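Outer membrane protein SusF (Bacteroides thetaiotaomicron, PDB 4FE9) binds starch at the bacterial cell surface through its carbohydrate-binding modules, before the glycan is transported into the periplasm for degradation. Local coordinates at residues Gly25-Ala33 against Gly128-Val136; Ser63-Glu74 against Glu112-Val122. One frame throughout, in Å; residues are numbered along the deposited sequence.

Interaction 1. Residues Gly25-Ala33 against Gly128-Val136; sequences GQLTATFTA and GIQLVGNEV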
loop_
_atom_site.group_PDB
_atom_site.type_symbol
_atom_site.label_atom_id
_atom_site.label_comp_id
_atom_site.label_asym_id
_atom_site.label_seq_id
_atom_site.Cartn_x
_atom_site.Cartn_y
_atom_site.Cartn_z
ATOM N N GLY A 25 46.649 -16.159 3.496
ATOM C CA GLY A 25 47.349 -15.190 4.428
ATOM C C GLY A 25 46.375 -14.412 5.340
ATOM O O GLY A 25 46.739 -13.358 5.894
ATOM N N GLN A 26 45.186 -15.002 5.593
ATOM C CA GLN A 26 44.004 -14.249 6.041
ATOM C C GLN A 26 43.848 -14.181 7.604
ATOM O O GLN A 26 44.111 -15.162 8.322
ATOM C CB GLN A 26 42.747 -14.836 5.413
ATOM C CG GLN A 26 41.615 -14.932 6.374
ATOM C CD GLN A 26 40.566 -15.910 5.925
ATOM O OE1 GLN A 26 40.507 -16.273 4.749
ATOM N NE2 GLN A 26 39.712 -16.341 6.858
ATOM N N LEU A 27 43.443 -13.020 8.109
ATOM C CA LEU A 27 43.376 -12.807 9.559
ATOM C C LEU A 27 41.955 -12.898 10.066
ATOM O O LEU A 27 41.013 -12.586 9.341
ATOM C CB LEU A 27 43.976 -11.464 9.927
ATOM C CG LEU A 27 45.398 -11.185 9.406
ATOM C CD1 LEU A 27 45.933 -9.948 10.078
ATOM C CD2 LEU A 27 46.340 -12.387 9.647
ATOM N N THR A 28 41.788 -13.390 11.293
ATOM C CA THR A 28 40.469 -13.457 11.875
ATOM C C THR A 28 40.337 -12.605 13.135
ATOM O O THR A 28 41.321 -12.210 13.736
ATOM C CB THR A 28 39.979 -14.916 12.130
ATOM O OG1 THR A 28 40.882 -15.578 12.990
ATOM C CG2 THR A 28 39.872 -15.693 10.815
ATOM N N ALA A 29 39.116 -12.215 13.436
ATOM C CA ALA A 29 38.825 -11.567 14.716
ATOM C C ALA A 29 37.609 -12.226 15.324
ATOM O O ALA A 29 36.731 -12.683 14.603
ATOM C CB ALA A 29 38.577 -10.088 14.514
ATOM N N THR A 30 37.518 -12.183 16.642
ATOM C CA THR A 30 36.337 -12.678 17.323
ATOM C C THR A 30 35.751 -11.584 18.140
ATOM O O THR A 30 36.450 -10.929 18.895
ATOM C CB THR A 30 36.662 -13.881 18.231
ATOM O OG1 THR A 30 37.166 -14.943 17.421
ATOM C CG2 THR A 30 35.393 -14.367 18.971
ATOM N N PHE A 31 34.515 -11.263 17.823
ATOM C CA PHE A 31 33.728 -10.288 18.575
ATOM C C PHE A 31 32.754 -10.988 19.510
ATOM O O PHE A 31 32.167 -12.026 19.149
ATOM C CB PHE A 31 32.931 -9.444 17.601
ATOM C CG PHE A 31 33.780 -8.590 16.730
ATOM C CD1 PHE A 31 34.212 -7.334 17.171
ATOM C CD2 PHE A 31 34.175 -9.040 15.468
ATOM C CE1 PHE A 31 35.113 -6.581 16.407
ATOM C CE2 PHE A 31 34.963 -8.254 14.655
ATOM C CZ PHE A 31 35.471 -7.027 15.139
ATOM N N THR A 32 32.444 -10.321 20.620
ATOM C CA THR A 32 31.364 -10.767 21.523
ATOM C C THR A 32 30.431 -9.605 21.847
ATOM O O THR A 32 30.849 -8.438 21.833
ATOM C CB THR A 32 31.927 -11.284 22.855
ATOM O OG1 THR A 32 32.716 -10.247 23.444
ATOM C CG2 THR A 32 32.815 -12.531 22.633
ATOM N N ALA A 33 29.189 -9.921 22.213
ATOM C CA ALA A 33 28.228 -8.867 22.611
ATOM C C ALA A 33 28.703 -8.161 23.876
ATOM O O ALA A 33 29.378 -8.763 24.705
ATOM C CB ALA A 33 26.786 -9.462 22.801
ATOM N N GLY A 128 46.769 -1.330 6.388
ATOM C CA GLY A 128 45.589 -1.967 6.972
ATOM C C GLY A 128 45.420 -3.366 6.406
ATOM O O GLY A 128 45.464 -3.556 5.197
ATOM N N ILE A 129 45.347 -4.361 7.287
ATOM C CA ILE A 129 45.078 -5.716 6.858
ATOM C C ILE A 129 43.729 -6.161 7.379
ATOM O O ILE A 129 43.462 -6.047 8.556
ATOM C CB ILE A 129 46.193 -6.687 7.341
ATOM C CG1 ILE A 129 47.526 -6.289 6.699
ATOM C CG2 ILE A 129 45.877 -8.103 6.958
ATOM C CD1 ILE A 129 48.645 -6.151 7.715
ATOM N N GLN A 130 42.888 -6.654 6.469
ATOM C CA GLN A 130 41.484 -6.967 6.739
ATOM C C GLN A 130 41.349 -8.081 7.812
ATOM O O GLN A 130 42.069 -9.090 7.769
ATOM C CB GLN A 130 40.830 -7.428 5.428
ATOM C CG GLN A 130 39.443 -7.916 5.548
ATOM C CD GLN A 130 38.454 -6.779 5.758
ATOM O OE1 GLN A 130 38.322 -5.880 4.904
ATOM N NE2 GLN A 130 37.815 -6.758 6.928
ATOM N N LEU A 131 40.508 -7.848 8.814
ATOM C CA LEU A 131 40.087 -8.933 9.747
ATOM C C LEU A 131 38.747 -9.515 9.353
ATOM O O LEU A 131 37.809 -8.776 9.041
ATOM C CB LEU A 131 40.054 -8.420 11.205
ATOM C CG LEU A 131 41.328 -7.689 11.652
ATOM C CD1 LEU A 131 41.159 -6.947 12.939
ATOM C CD2 LEU A 131 42.552 -8.619 11.715
ATOM N N VAL A 132 38.670 -10.841 9.250
ATOM C CA VAL A 132 37.377 -11.498 9.037
ATOM C C VAL A 132 36.785 -11.934 10.392
ATOM O O VAL A 132 37.406 -12.727 11.134
ATOM C CB VAL A 132 37.484 -12.740 8.076
ATOM C CG1 VAL A 132 36.113 -13.393 7.900
ATOM C CG2 VAL A 132 38.060 -12.338 6.718
ATOM N N GLY A 133 35.695 -11.285 10.793
ATOM C CA GLY A 133 35.132 -11.522 12.119
ATOM C C GLY A 133 33.694 -11.984 12.025
ATOM O O GLY A 133 33.133 -12.046 10.939
ATOM N N ASN A 134 33.077 -12.267 13.173
ATOM C CA ASN A 134 31.690 -12.734 13.188
ATOM C C ASN A 134 30.761 -11.539 13.484
ATOM O O ASN A 134 31.210 -10.542 13.997
ATOM C CB ASN A 134 31.529 -13.775 14.294
ATOM C CG ASN A 134 32.106 -13.295 15.618
ATOM O OD1 ASN A 134 33.210 -12.768 15.657
ATOM N ND2 ASN A 134 31.291 -13.296 16.644
ATOM N N GLU A 135 29.452 -11.739 13.328
ATOM C CA GLU A 135 28.442 -10.815 13.862
ATOM C C GLU A 135 28.028 -11.154 15.288
ATOM O O GLU A 135 28.164 -12.280 15.713
ATOM C CB GLU A 135 27.220 -10.828 12.953
ATOM C CG GLU A 135 27.600 -10.764 11.510
ATOM C CD GLU A 135 26.403 -10.710 10.576
ATOM O OE1 GLU A 135 25.426 -11.460 10.813
ATOM O OE2 GLU A 135 26.440 -9.913 9.602
ATOM N N VAL A 136 27.506 -10.166 16.019
ATOM C CA VAL A 136 26.949 -10.403 17.344
ATOM C C VAL A 136 25.574 -9.706 17.464
ATOM O O VAL A 136 25.198 -8.927 16.570
ATOM C CB VAL A 136 27.892 -9.892 18.461
ATOM C CG1 VAL A 136 29.290 -10.590 18.356
ATOM C CG2 VAL A 136 28.055 -8.393 18.393
HETATM O O HOH W 1 43.314 -10.884 6.219
#
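Asn134 grips the backbone of Phe31 with both ends of its carboxamide, a side chain standing in for the peptide group that a paired strand would offer. Its CB carries the amide CG at chi1 49°, wedged between its own backbone N and carbonyl carbon, and this turns the flat group across to strand 27-33. CG lies about equally far from the N and the O of Phe31. From there the amide forks: OD1 accepts the N-H of Phe31 at 2.9 Å, in the carbonyl plane and on a lone pair, while ND2 gives an almost straight bond (178°) to Phe31 O, also 2.9 Å long.

The asparagine takes over where regular parallel pairing gives out. Earlier along the strands, Val132 N donates to Leu27 O and Ala29 N to Val132 O, enclosing the bridge between Thr28 and Val132. A water prolongs the link, accepting from Leu27 N and donating to Gln130 O. Past Val132 regular pairing lapses, and Gly133, having no side chain, sets its CA 4.1 Å from CE2 at the edge of the Phe31 ring.

Apolar groups close the contact along its length. Leu27 CD1 meets Ile129 CG2 at 3.6 Å, Leu27 CB packs on Leu131 CD2, and Val136 CG1 rests beside Phe31 CB. In the mixed sheet of this N-terminal domain, consistent with an Ig-like E-set fold, strand 27-33 also pairs antiparallel with 48-57. The chemistry implies that the paired bonds of one asparagine keep the backbone polar groups of Phe31 satisfied across the irregularity.

Interaction 2. Residues Ser63-Glu74 against Glu112-Val122; sequences SKIAVNSLTLNE and ELKISINASAV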
loop_
_atom_site.group_PDB
_atom_site.type_symbol
_atom_site.label_atom_id
_atom_site.label_comp_id
_atom_site.label_asym_id
_atom_site.label_seq_id
_atom_site.Cartn_x
_atom_site.Cartn_y
_atom_site.Cartn_z
ATOM N N SER A 63 49.806 -4.534 16.692
ATOM C CA SER A 63 48.843 -3.970 15.721
ATOM C C SER A 63 47.811 -3.037 16.379
ATOM O O SER A 63 47.188 -3.391 17.366
ATOM C CB SER A 63 48.106 -5.093 15.002
ATOM O OG SER A 63 49.018 -5.999 14.425
ATOM N N LYS A 64 47.496 -1.951 15.699
ATOM C CA LYS A 64 46.332 -1.155 16.026
ATOM C C LYS A 64 45.110 -1.715 15.310
ATOM O O LYS A 64 45.237 -2.393 14.306
ATOM C CB LYS A 64 46.552 0.284 15.570
ATOM C CG LYS A 64 47.225 1.158 16.589
ATOM C CD LYS A 64 47.133 2.589 16.135
ATOM C CE LYS A 64 48.088 3.448 16.865
ATOM N NZ LYS A 64 48.089 4.799 16.251
ATOM N N ILE A 65 43.926 -1.379 15.817
ATOM C CA ILE A 65 42.665 -1.792 15.198
ATOM C C ILE A 65 41.988 -0.561 14.615
ATOM O O ILE A 65 41.814 0.427 15.304
ATOM C CB ILE A 65 41.722 -2.441 16.237
ATOM C CG1 ILE A 65 42.359 -3.718 16.846
ATOM C CG2 ILE A 65 40.342 -2.726 15.628
ATOM C CD1 ILE A 65 42.674 -4.817 15.826
ATOM N N ALA A 66 41.630 -0.622 13.328
ATOM C CA ALA A 66 40.804 0.417 12.709
ATOM C C ALA A 66 39.472 -0.163 12.342
ATOM O O ALA A 66 39.402 -1.269 11.796
ATOM C CB ALA A 66 41.491 0.982 11.447
ATOM N N VAL A 67 38.422 0.633 12.485
ATOM C CA VAL A 67 37.083 0.146 12.162
ATOM C C VAL A 67 36.614 0.710 10.864
ATOM O O VAL A 67 36.472 1.910 10.740
ATOM C CB VAL A 67 36.042 0.430 13.330
ATOM C CG1 VAL A 67 34.691 -0.175 13.008
ATOM C CG2 VAL A 67 36.544 -0.144 14.605
ATOM N N ASN A 68 36.519 -0.153 9.841
ATOM C CA ASN A 68 36.122 0.257 8.476
ATOM C C ASN A 68 34.617 0.467 8.386
ATOM O O ASN A 68 34.146 1.264 7.593
ATOM C CB ASN A 68 36.513 -0.831 7.427
ATOM C CG ASN A 68 37.949 -1.202 7.502
ATOM O OD1 ASN A 68 38.814 -0.330 7.647
ATOM N ND2 ASN A 68 38.219 -2.504 7.584
ATOM N N SER A 69 33.852 -0.331 9.112
ATOM C CA SER A 69 32.409 -0.052 9.191
ATOM C C SER A 69 31.771 -0.767 10.358
ATOM O O SER A 69 32.323 -1.736 10.845
ATOM C CB SER A 69 31.710 -0.411 7.880
ATOM O OG SER A 69 31.641 -1.805 7.697
ATOM N N LEU A 70 30.803 -0.106 10.987
ATOM C CA LEU A 70 29.980 -0.758 12.008
ATOM C C LEU A 70 28.529 -0.593 11.635
ATOM O O LEU A 70 28.043 0.526 11.503
ATOM C CB LEU A 70 30.246 -0.134 13.368
ATOM C CG LEU A 70 29.504 -0.739 14.567
ATOM C CD1 LEU A 70 30.259 -0.518 15.854
ATOM C CD2 LEU A 70 28.147 -0.119 14.664
ATOM N N THR A 71 27.876 -1.678 11.290
ATOM C CA THR A 71 26.528 -1.566 10.802
ATOM C C THR A 71 25.540 -2.281 11.723
ATOM O O THR A 71 25.930 -3.122 12.499
ATOM C CB THR A 71 26.397 -2.066 9.345
ATOM O OG1 THR A 71 26.489 -3.483 9.314
ATOM C CG2 THR A 71 27.471 -1.509 8.496
ATOM N N LEU A 72 24.290 -1.826 11.731
ATOM C CA LEU A 72 23.232 -2.501 12.496
ATOM C C LEU A 72 22.154 -2.995 11.532
ATOM O O LEU A 72 21.848 -2.315 10.544
ATOM C CB LEU A 72 22.624 -1.547 13.541
ATOM C CG LEU A 72 23.640 -0.915 14.494
ATOM C CD1 LEU A 72 23.105 0.360 15.109
ATOM C CD2 LEU A 72 24.065 -1.920 15.580
ATOM N N ASN A 73 21.766 -4.261 11.690
ATOM C CA ASN A 73 20.862 -4.902 10.747
ATOM C C ASN A 73 21.217 -4.588 9.281
ATOM O O ASN A 73 20.367 -4.184 8.496
ATOM C CB ASN A 73 19.408 -4.522 11.055
ATOM C CG ASN A 73 18.941 -5.043 12.420
ATOM O OD1 ASN A 73 19.711 -5.671 13.157
ATOM N ND2 ASN A 73 17.702 -4.737 12.776
ATOM N N GLU A 74 22.496 -4.695 8.961
ATOM C CA GLU A 74 22.956 -4.715 7.561
ATOM C C GLU A 74 23.103 -3.349 6.871
ATOM O O GLU A 74 23.988 -3.177 6.048
ATOM C CB GLU A 74 22.103 -5.654 6.701
ATOM C CG GLU A 74 22.939 -6.635 5.869
ATOM C CD GLU A 74 22.926 -8.060 6.436
ATOM O OE1 GLU A 74 21.846 -8.495 6.918
ATOM O OE2 GLU A 74 23.983 -8.754 6.365
ATOM N N GLU A 112 15.562 -7.002 18.019
ATOM C CA GLU A 112 16.888 -7.528 17.797
ATOM C C GLU A 112 17.750 -6.606 16.885
ATOM O O GLU A 112 17.290 -6.104 15.855
ATOM C CB GLU A 112 16.801 -8.898 17.176
ATOM C CG GLU A 112 18.142 -9.432 16.779
ATOM C CD GLU A 112 18.213 -10.945 16.918
ATOM O OE1 GLU A 112 17.168 -11.605 16.680
ATOM O OE2 GLU A 112 19.281 -11.460 17.347
ATOM N N LEU A 113 19.002 -6.424 17.285
ATOM C CA LEU A 113 19.975 -5.732 16.485
ATOM C C LEU A 113 21.169 -6.668 16.233
ATOM O O LEU A 113 21.862 -7.057 17.164
ATOM C CB LEU A 113 20.462 -4.507 17.221
ATOM C CG LEU A 113 19.419 -3.450 17.593
ATOM C CD1 LEU A 113 20.007 -2.453 18.589
ATOM C CD2 LEU A 113 18.950 -2.747 16.307
ATOM N N LYS A 114 21.464 -6.891 14.962
ATOM C CA LYS A 114 22.617 -7.620 14.545
ATOM C C LYS A 114 23.743 -6.627 14.177
ATOM O O LYS A 114 23.527 -5.688 13.432
ATOM C CB LYS A 114 22.225 -8.528 13.378
ATOM C CG LYS A 114 23.346 -9.291 12.720
ATOM C CD LYS A 114 22.762 -10.273 11.661
ATOM C CE LYS A 114 23.332 -10.012 10.251
ATOM N NZ LYS A 114 22.715 -8.806 9.599
ATOM N N ILE A 115 24.845 -6.716 14.910
ATOM C CA ILE A 115 25.969 -5.783 14.778
ATOM C C ILE A 115 27.081 -6.413 13.971
ATOM O O ILE A 115 27.550 -7.506 14.287
ATOM C CB ILE A 115 26.515 -5.396 16.133
ATOM C CG1 ILE A 115 25.378 -4.874 17.010
ATOM C CG2 ILE A 115 27.602 -4.357 15.997
ATOM C CD1 ILE A 115 25.720 -4.776 18.430
ATOM N N SER A 116 27.429 -5.774 12.873
ATOM C CA SER A 116 28.493 -6.252 11.994
ATOM C C SER A 116 29.636 -5.254 12.014
ATOM O O SER A 116 29.461 -4.120 11.553
ATOM C CB SER A 116 27.952 -6.358 10.561
ATOM O OG SER A 116 28.722 -7.240 9.780
ATOM N N ILE A 117 30.791 -5.648 12.571
ATOM C CA ILE A 117 31.977 -4.777 12.602
ATOM C C ILE A 117 33.046 -5.256 11.625
ATOM O O ILE A 117 33.427 -6.428 11.635
ATOM C CB ILE A 117 32.604 -4.694 13.994
ATOM C CG1 ILE A 117 31.569 -4.207 15.024
ATOM C CG2 ILE A 117 33.783 -3.724 13.969
ATOM C CD1 ILE A 117 32.047 -4.269 16.450
ATOM N N ASN A 118 33.361 -4.417 10.661
ATOM C CA ASN A 118 34.407 -4.726 9.690
ATOM C C ASN A 118 35.661 -3.966 10.121
ATOM O O ASN A 118 35.668 -2.712 10.139
ATOM C CB ASN A 118 33.946 -4.286 8.275
ATOM C CG ASN A 118 34.948 -4.626 7.188
ATOM O OD1 ASN A 118 36.181 -4.486 7.362
ATOM N ND2 ASN A 118 34.433 -4.980 6.032
ATOM N N ALA A 119 36.631 -4.691 10.683
ATOM C CA ALA A 119 37.829 -4.050 11.188
ATOM C C ALA A 119 39.083 -4.454 10.390
ATOM O O ALA A 119 39.098 -5.488 9.711
ATOM C CB ALA A 119 38.019 -4.371 12.685
ATOM N N SER A 120 40.147 -3.661 10.551
ATOM C CA SER A 120 41.471 -3.990 10.020
ATOM C C SER A 120 42.531 -3.813 11.074
ATOM O O SER A 120 42.379 -3.017 12.004
ATOM C CB SER A 120 41.805 -3.113 8.804
ATOM O OG SER A 120 40.983 -3.454 7.710
ATOM N N ALA A 121 43.606 -4.568 10.947
ATOM C CA ALA A 121 44.775 -4.393 11.809
ATOM C C ALA A 121 45.705 -3.402 11.116
ATOM O O ALA A 121 45.924 -3.508 9.934
ATOM C CB ALA A 121 45.485 -5.732 11.993
ATOM N N VAL A 122 46.291 -2.490 11.870
ATOM C CA VAL A 122 47.145 -1.476 11.296
ATOM C C VAL A 122 48.616 -1.622 11.790
ATOM O O VAL A 122 48.869 -1.756 12.981
ATOM C CB VAL A 122 46.587 -0.067 11.594
ATOM C CG1 VAL A 122 47.496 1.012 11.002
ATOM C CG2 VAL A 122 45.154 0.062 10.986
HETATM O O HOH W 2 30.102 -3.680 8.971
HETATM O O HOH W 3 24.531 -5.644 10.605
#
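Asn68 reaches over the 112-122 strand with one amide nitrogen that serves two acceptors: ND2 donates to Asn118 OD1 and to Ser120 OG, each at 2.9 Å and both lying in its amide plane. Its CG is anti to the carbonyl carbon (chi1 -53°), which carries the amide over these neighbours; the amide planes of Asn68 and Asn118 stand 72° apart. Asn118 OD1 also accepts from Gln130 NE2. In the backbone, Asn118 O takes the N-H of both Asn68 and Ser69, the mark of a classic beta bulge that shifts the antiparallel register by one residue and turns a corner in strand 64-72. Beyond it Leu70 and Ile117 lie side by side, CD1 4.0 Å from CG1, and Leu72 CD2 sits 3.5 Å from Ile115 CG1, the leucine continuing onto helix 92-102. On the face of Ser69 and Thr71, a water joins Ser69 OG to Ser116 O. At the far end Asn73 has its CB directed away from the partner strand, yet its amide swings back and OD1 accepts Lys114 N at 2.8 Å, nearly along the C=O axis, with ND2 making a weak bond to Glu112 O. An alanine here would remove that acceptor and is likely to leave Lys114 N without its mate just past the end of strand 69-72. Lys114, bent at chi3 and chi4, brings NZ to within 2.8 Å of Glu74 OE1 in a salt bridge.

Interactions 1 and 2 lie in one mixed sheet of the N-terminal domain, their centres about 9 Å apart. Along the chain interaction 2 is nested within the loop that interaction 1 closes: strand 27-33 comes first, then 64-72, then 111-122 and 128-141. The last two follow each other and pair antiparallel, so that Ile129 O and Val136 O probably accept from Ala121 N and Ile115 N, joining the contacts directly. Strand 111-122 thus has 64-72 and 128-141 as partners, and 128-141 passes the pairing on to 27-33. Both contacts lie away from the glycan sites seen in the carbohydrate-binding modules, consistent with a structural part in this domain.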